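Local structure of lytic Polysaccharide Monooxygenase (Phytophthora infestans, 6Z5Y) at residues 2-7 / 143-148; 100-105 / 131-136. The protein is a copper-dependent lytic polysaccharide monooxygenase, probably a secreted enzyme that cleaves plant pectin oxidatively during infection by this oomycete pathogen. All coordinates share one frame; numbering follows the deposited sequence.

Contact 1 (2-7 / 143-148)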
# COMPACT_ATOMS: atom_id res chain seq x y z
N GLY A 2 3.86 -0.50 8.79
CA GLY A 2 2.44 -0.78 9.01
C GLY A 2 1.90 -1.77 8.01
O GLY A 2 2.48 -2.00 6.95
N TYR A 3 0.72 -2.29 8.33
CA TYR A 3 -0.03 -3.23 7.49
C TYR A 3 -1.50 -2.87 7.63
O TYR A 3 -1.92 -2.38 8.70
CB TYR A 3 0.27 -4.70 7.85
CG TYR A 3 0.04 -5.06 9.29
CD1 TYR A 3 1.06 -4.86 10.23
CD2 TYR A 3 -1.17 -5.52 9.76
CE1 TYR A 3 0.86 -5.10 11.58
CE2 TYR A 3 -1.37 -5.79 11.10
CZ TYR A 3 -0.36 -5.56 12.00
OH TYR A 3 -0.55 -5.73 13.34
N ILE A 4 -2.31 -3.28 6.67
CA ILE A 4 -3.76 -3.23 6.88
C ILE A 4 -4.11 -4.29 7.92
O ILE A 4 -3.80 -5.49 7.74
CB ILE A 4 -4.53 -3.40 5.57
CG1 ILE A 4 -4.35 -2.15 4.72
CG2 ILE A 4 -6.00 -3.70 5.86
CD1 ILE A 4 -5.12 -2.18 3.43
N ALA A 5 -4.74 -3.84 8.99
CA ALA A 5 -5.08 -4.69 10.13
C ALA A 5 -6.53 -5.14 10.11
O ALA A 5 -6.83 -6.18 10.72
CB ALA A 5 -4.77 -3.97 11.41
N LYS A 6 -7.41 -4.39 9.50
CA LYS A 6 -8.83 -4.73 9.35
C LYS A 6 -9.20 -4.36 7.94
O LYS A 6 -9.07 -3.21 7.57
CB LYS A 6 -9.61 -3.92 10.36
CG LYS A 6 -11.03 -4.37 10.56
CD LYS A 6 -11.72 -3.65 11.68
CE LYS A 6 -13.08 -4.21 11.96
NZ LYS A 6 -13.82 -3.32 12.87
N PRO A 7 -9.62 -5.30 7.10
CA PRO A 7 -9.76 -6.73 7.40
C PRO A 7 -8.41 -7.38 7.74
O PRO A 7 -7.36 -6.90 7.33
CB PRO A 7 -10.36 -7.29 6.11
CG PRO A 7 -9.88 -6.35 5.06
CD PRO A 7 -9.89 -4.99 5.70
N CYS A 143 -12.89 -12.20 -2.60
CA CYS A 143 -11.93 -11.38 -3.38
C CYS A 143 -10.61 -11.43 -2.66
O CYS A 143 -10.57 -11.66 -1.46
CB CYS A 143 -12.36 -9.93 -3.58
SG CYS A 143 -12.64 -9.11 -2.01
N MET A 144 -9.56 -11.14 -3.37
CA MET A 144 -8.28 -10.82 -2.73
C MET A 144 -8.14 -9.31 -2.63
O MET A 144 -8.07 -8.61 -3.65
CB MET A 144 -7.13 -11.38 -3.56
CG MET A 144 -5.77 -11.23 -2.88
SD MET A 144 -5.64 -12.11 -1.31
CE MET A 144 -6.00 -13.75 -1.86
N LEU A 145 -8.03 -8.83 -1.40
CA LEU A 145 -7.64 -7.42 -1.19
C LEU A 145 -6.13 -7.32 -1.33
O LEU A 145 -5.40 -8.13 -0.79
CB LEU A 145 -8.09 -6.95 0.19
CG LEU A 145 -7.74 -5.49 0.51
CD1 LEU A 145 -8.73 -4.90 1.51
CD2 LEU A 145 -6.33 -5.34 1.07
N ARG A 146 -5.69 -6.35 -2.12
CA ARG A 146 -4.25 -6.08 -2.22
C ARG A 146 -4.00 -4.63 -1.89
O ARG A 146 -4.65 -3.73 -2.44
CB ARG A 146 -3.70 -6.45 -3.58
CG ARG A 146 -3.68 -7.95 -3.81
CD ARG A 146 -3.08 -8.32 -5.15
NE ARG A 146 -2.99 -9.77 -5.37
CZ ARG A 146 -3.97 -10.55 -5.83
NH1 ARG A 146 -5.15 -10.04 -6.17
NH2 ARG A 146 -3.77 -11.85 -5.97
N PHE A 147 -3.06 -4.41 -0.99
CA PHE A 147 -2.58 -3.07 -0.60
C PHE A 147 -1.18 -2.89 -1.13
O PHE A 147 -0.34 -3.81 -0.98
CB PHE A 147 -2.60 -2.97 0.92
CG PHE A 147 -2.02 -1.71 1.50
CD1 PHE A 147 -2.66 -0.51 1.28
CD2 PHE A 147 -0.81 -1.71 2.18
CE1 PHE A 147 -2.14 0.66 1.85
CE2 PHE A 147 -0.29 -0.55 2.72
CZ PHE A 147 -0.95 0.63 2.56
N TYR A 148 -0.92 -1.73 -1.67
CA TYR A 148 0.41 -1.33 -2.14
C TYR A 148 0.69 0.06 -1.60
O TYR A 148 -0.16 0.95 -1.76
CB TYR A 148 0.46 -1.29 -3.65
CG TYR A 148 0.18 -2.59 -4.36
CD1 TYR A 148 -1.10 -3.03 -4.62
CD2 TYR A 148 1.24 -3.39 -4.78
CE1 TYR A 148 -1.31 -4.25 -5.27
CE2 TYR A 148 1.05 -4.60 -5.43
CZ TYR A 148 -0.23 -5.03 -5.68
OH TYR A 148 -0.48 -6.21 -6.35
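Ile-4 meets Phe-147 through a CH-pi contact: its CG1 stands 4.3 Å from the centroid of the Phe-147 ring and 20° off the ring normal, hence over the face but displaced toward the rim. The torsion of Ile-4 (chi1 -70°) sets CG1 beside the backbone N, and an extended chi2 of -177° carries CD1 on to the root of the aromatic side chain, where Ile-4 CD1 lies 3.6 Å from Phe-147 CB. One branch of the isoleucine thus grips both ring and stem.

The remaining interactions are aliphatic. Ile-4 CD1 also approaches Leu-145 CD2 at 4.1 Å, so this single methyl bridges two residues that point from the same side of strand 143-155. The other leucine branch serves a different partner: Leu-145 CD1 is 4.0 Å from Pro-7 CG, the two side chains lying roughly at right angles. No hydrogen bond links the segments, and all four touching residues are buried, as expected of two sheets packed face to face in the beta-sandwich core of this lytic polysaccharide monooxygenase domain, one part of a longer protein.

Strand 4-6 is an outer strand of the smaller sheet, joined to Thr-89 of strand 88-90 through a classic beta bulge at Ala-5 and Lys-6. On the larger sheet, strand 143-155 runs between strands 158-170 and 100-104, whose Ile-168 and Ile-102 also touch Ile-4.

Contact 2 (100-105 / 131-136)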
# COMPACT_ATOMS: atom_id res chain seq x y z
N CYS A 100 -0.36 5.28 -2.11
CA CYS A 100 -0.85 3.96 -1.74
C CYS A 100 -2.19 3.73 -2.39
O CYS A 100 -2.86 4.65 -2.90
CB CYS A 100 -0.86 3.72 -0.23
SG CYS A 100 -2.29 4.32 0.66
N GLU A 101 -2.58 2.46 -2.41
CA GLU A 101 -3.82 2.06 -3.07
C GLU A 101 -4.26 0.71 -2.56
O GLU A 101 -3.47 -0.09 -2.06
CB GLU A 101 -3.64 2.10 -4.58
CG GLU A 101 -2.57 1.15 -5.06
CD GLU A 101 -2.06 1.47 -6.45
OE1 GLU A 101 -1.60 2.62 -6.67
OE2 GLU A 101 -2.02 0.57 -7.29
N ILE A 102 -5.55 0.47 -2.72
CA ILE A 102 -6.21 -0.80 -2.35
C ILE A 102 -6.97 -1.29 -3.57
O ILE A 102 -7.74 -0.52 -4.19
CB ILE A 102 -7.16 -0.62 -1.17
CG1 ILE A 102 -6.43 -0.11 0.07
CG2 ILE A 102 -7.88 -1.93 -0.85
CD1 ILE A 102 -7.31 0.31 1.22
N TRP A 103 -6.78 -2.57 -3.87
CA TRP A 103 -7.49 -3.29 -4.94
C TRP A 103 -8.29 -4.42 -4.35
O TRP A 103 -7.86 -5.05 -3.37
CB TRP A 103 -6.47 -3.86 -5.91
CG TRP A 103 -5.66 -2.87 -6.67
CD1 TRP A 103 -4.66 -2.07 -6.19
CD2 TRP A 103 -5.75 -2.60 -8.06
NE1 TRP A 103 -4.13 -1.32 -7.20
CE2 TRP A 103 -4.78 -1.62 -8.36
CE3 TRP A 103 -6.54 -3.12 -9.10
CZ2 TRP A 103 -4.55 -1.18 -9.66
CZ3 TRP A 103 -6.31 -2.67 -10.39
CH2 TRP A 103 -5.33 -1.70 -10.65
N LEU A 104 -9.41 -4.73 -4.96
CA LEU A 104 -10.19 -5.95 -4.68
C LEU A 104 -10.19 -6.73 -5.98
O LEU A 104 -10.78 -6.28 -6.99
CB LEU A 104 -11.61 -5.62 -4.22
CG LEU A 104 -11.69 -4.75 -2.98
CD1 LEU A 104 -13.13 -4.45 -2.64
CD2 LEU A 104 -10.99 -5.38 -1.79
N ASP A 105 -9.44 -7.81 -6.03
CA ASP A 105 -9.08 -8.44 -7.31
C ASP A 105 -8.58 -7.34 -8.24
O ASP A 105 -7.67 -6.58 -7.86
CB ASP A 105 -10.18 -9.37 -7.82
CG ASP A 105 -10.49 -10.49 -6.82
OD1 ASP A 105 -9.53 -10.98 -6.23
OD2 ASP A 105 -11.68 -10.87 -6.74
N LYS A 131 -10.61 5.26 3.55
CA LYS A 131 -12.01 5.36 3.15
C LYS A 131 -12.10 6.29 1.97
O LYS A 131 -11.26 7.16 1.76
CB LYS A 131 -12.72 5.98 4.32
CG LYS A 131 -12.56 7.50 4.47
CD LYS A 131 -11.19 8.09 4.84
CE LYS A 131 -11.30 9.57 5.20
NZ LYS A 131 -9.99 10.27 5.27
N PRO A 132 -13.15 6.12 1.15
CA PRO A 132 -14.13 5.03 1.18
C PRO A 132 -13.60 3.77 0.51
O PRO A 132 -12.82 3.85 -0.44
CB PRO A 132 -15.31 5.58 0.37
CG PRO A 132 -14.60 6.48 -0.68
CD PRO A 132 -13.42 7.07 0.05
N VAL A 133 -14.02 2.62 1.03
CA VAL A 133 -13.70 1.31 0.42
C VAL A 133 -15.02 0.57 0.22
O VAL A 133 -15.66 0.18 1.19
CB VAL A 133 -12.72 0.49 1.27
CG1 VAL A 133 -12.40 -0.84 0.58
CG2 VAL A 133 -11.45 1.28 1.59
N ASP A 134 -15.39 0.37 -1.03
CA ASP A 134 -16.60 -0.36 -1.39
C ASP A 134 -16.22 -1.82 -1.61
O ASP A 134 -15.53 -2.13 -2.60
CB ASP A 134 -17.19 0.28 -2.64
CG ASP A 134 -18.45 -0.41 -3.14
OD1 ASP A 134 -18.92 -1.37 -2.53
OD2 ASP A 134 -18.97 0.03 -4.19
N TYR A 135 -16.64 -2.71 -0.74
CA TYR A 135 -16.35 -4.14 -0.83
C TYR A 135 -17.40 -4.92 -1.59
O TYR A 135 -17.34 -6.16 -1.64
CB TYR A 135 -16.23 -4.73 0.57
CG TYR A 135 -15.08 -4.20 1.38
CD1 TYR A 135 -13.80 -4.72 1.24
CD2 TYR A 135 -15.27 -3.20 2.33
CE1 TYR A 135 -12.75 -4.26 2.00
CE2 TYR A 135 -14.21 -2.71 3.08
CZ TYR A 135 -12.95 -3.27 2.94
OH TYR A 135 -11.90 -2.85 3.70
N SER A 136 -18.37 -4.25 -2.21
CA SER A 136 -19.51 -4.98 -2.79
C SER A 136 -19.12 -5.99 -3.86
O SER A 136 -19.81 -7.03 -3.97
CB SER A 136 -20.55 -4.05 -3.34
OG SER A 136 -20.04 -3.20 -4.36
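The backbones of Ile-102 and Val-133 come to 8.3 Å between their CA atoms, and those of Leu-104 and Tyr-135 to 7.5 Å, spacings too wide for strand pairing. Segment 100-105 is mostly strand, whereas 131-136 has no regular strand and enters Pro-132 through a cis peptide bond; no hydrogen bond joins them.

Leu-104 carries most of the contact. Its CG lies beside the backbone N (chi1 -58°), and the CD1 branch packs on the opposing main chain: Leu-104 CD1 lies 3.3 Å from Asp-134 O and 3.7 Å from Tyr-135 CA. The same methyl is 3.9 Å from Tyr-135 CD1, approaching the ring obliquely, while the two side chains cross near a right angle. A looser apolar contact, Ile-102 CD1 to Val-133 CG2 at 4.3 Å, extends the interface.

In the beta-sandwich, this loop after strand 129-130 lies against the inward side chains of strand 100-104. Glu-101 and Trp-103, which alternate with them and do not touch the loop, are joined to each other: Trp-103 NE1 donates to Glu-101 OE2 at 169°, with the acceptor in the indole plane and the carboxylate oxygen met on its anti side.

The loop has its own internal fastening, an Asx turn in which Asp-134 OD1 accepts from Ser-136 N at 2.9 Å. Ser-136 OG also bonds Asp-134 OD1, approaching from the same face of the carboxylate. Val-133 CG1 lies over one face of the Tyr-135 ring, whose OH is hydrogen-bonded to Thr-87 O.

In the fold
Contacts 1 and 2 have centres about 9 Å apart and share the larger sheet, in which strands 143-155 and 100-104 are antiparallel neighbours. Probable backbone hydrogen bonds connect them directly: Arg-146 O lies 2.8 Å from Trp-103 N, and Met-144 O lies 2.9 Å from Asp-105 N. Side chains join them too: Leu-145 touches Ile-102 and Leu-104, and Pro-7 touches Tyr-135. Contact 1 is nearer the copper site formed by His-1, His-96 and Tyr-164: the Phe-147 side chain is about 11 Å from the bound copper and about 10 Å from the side chains of His-1 and His-96. At these distances contact 1 lies outside the metal's coordination shell, and contact 2 lies farther off in the scaffold.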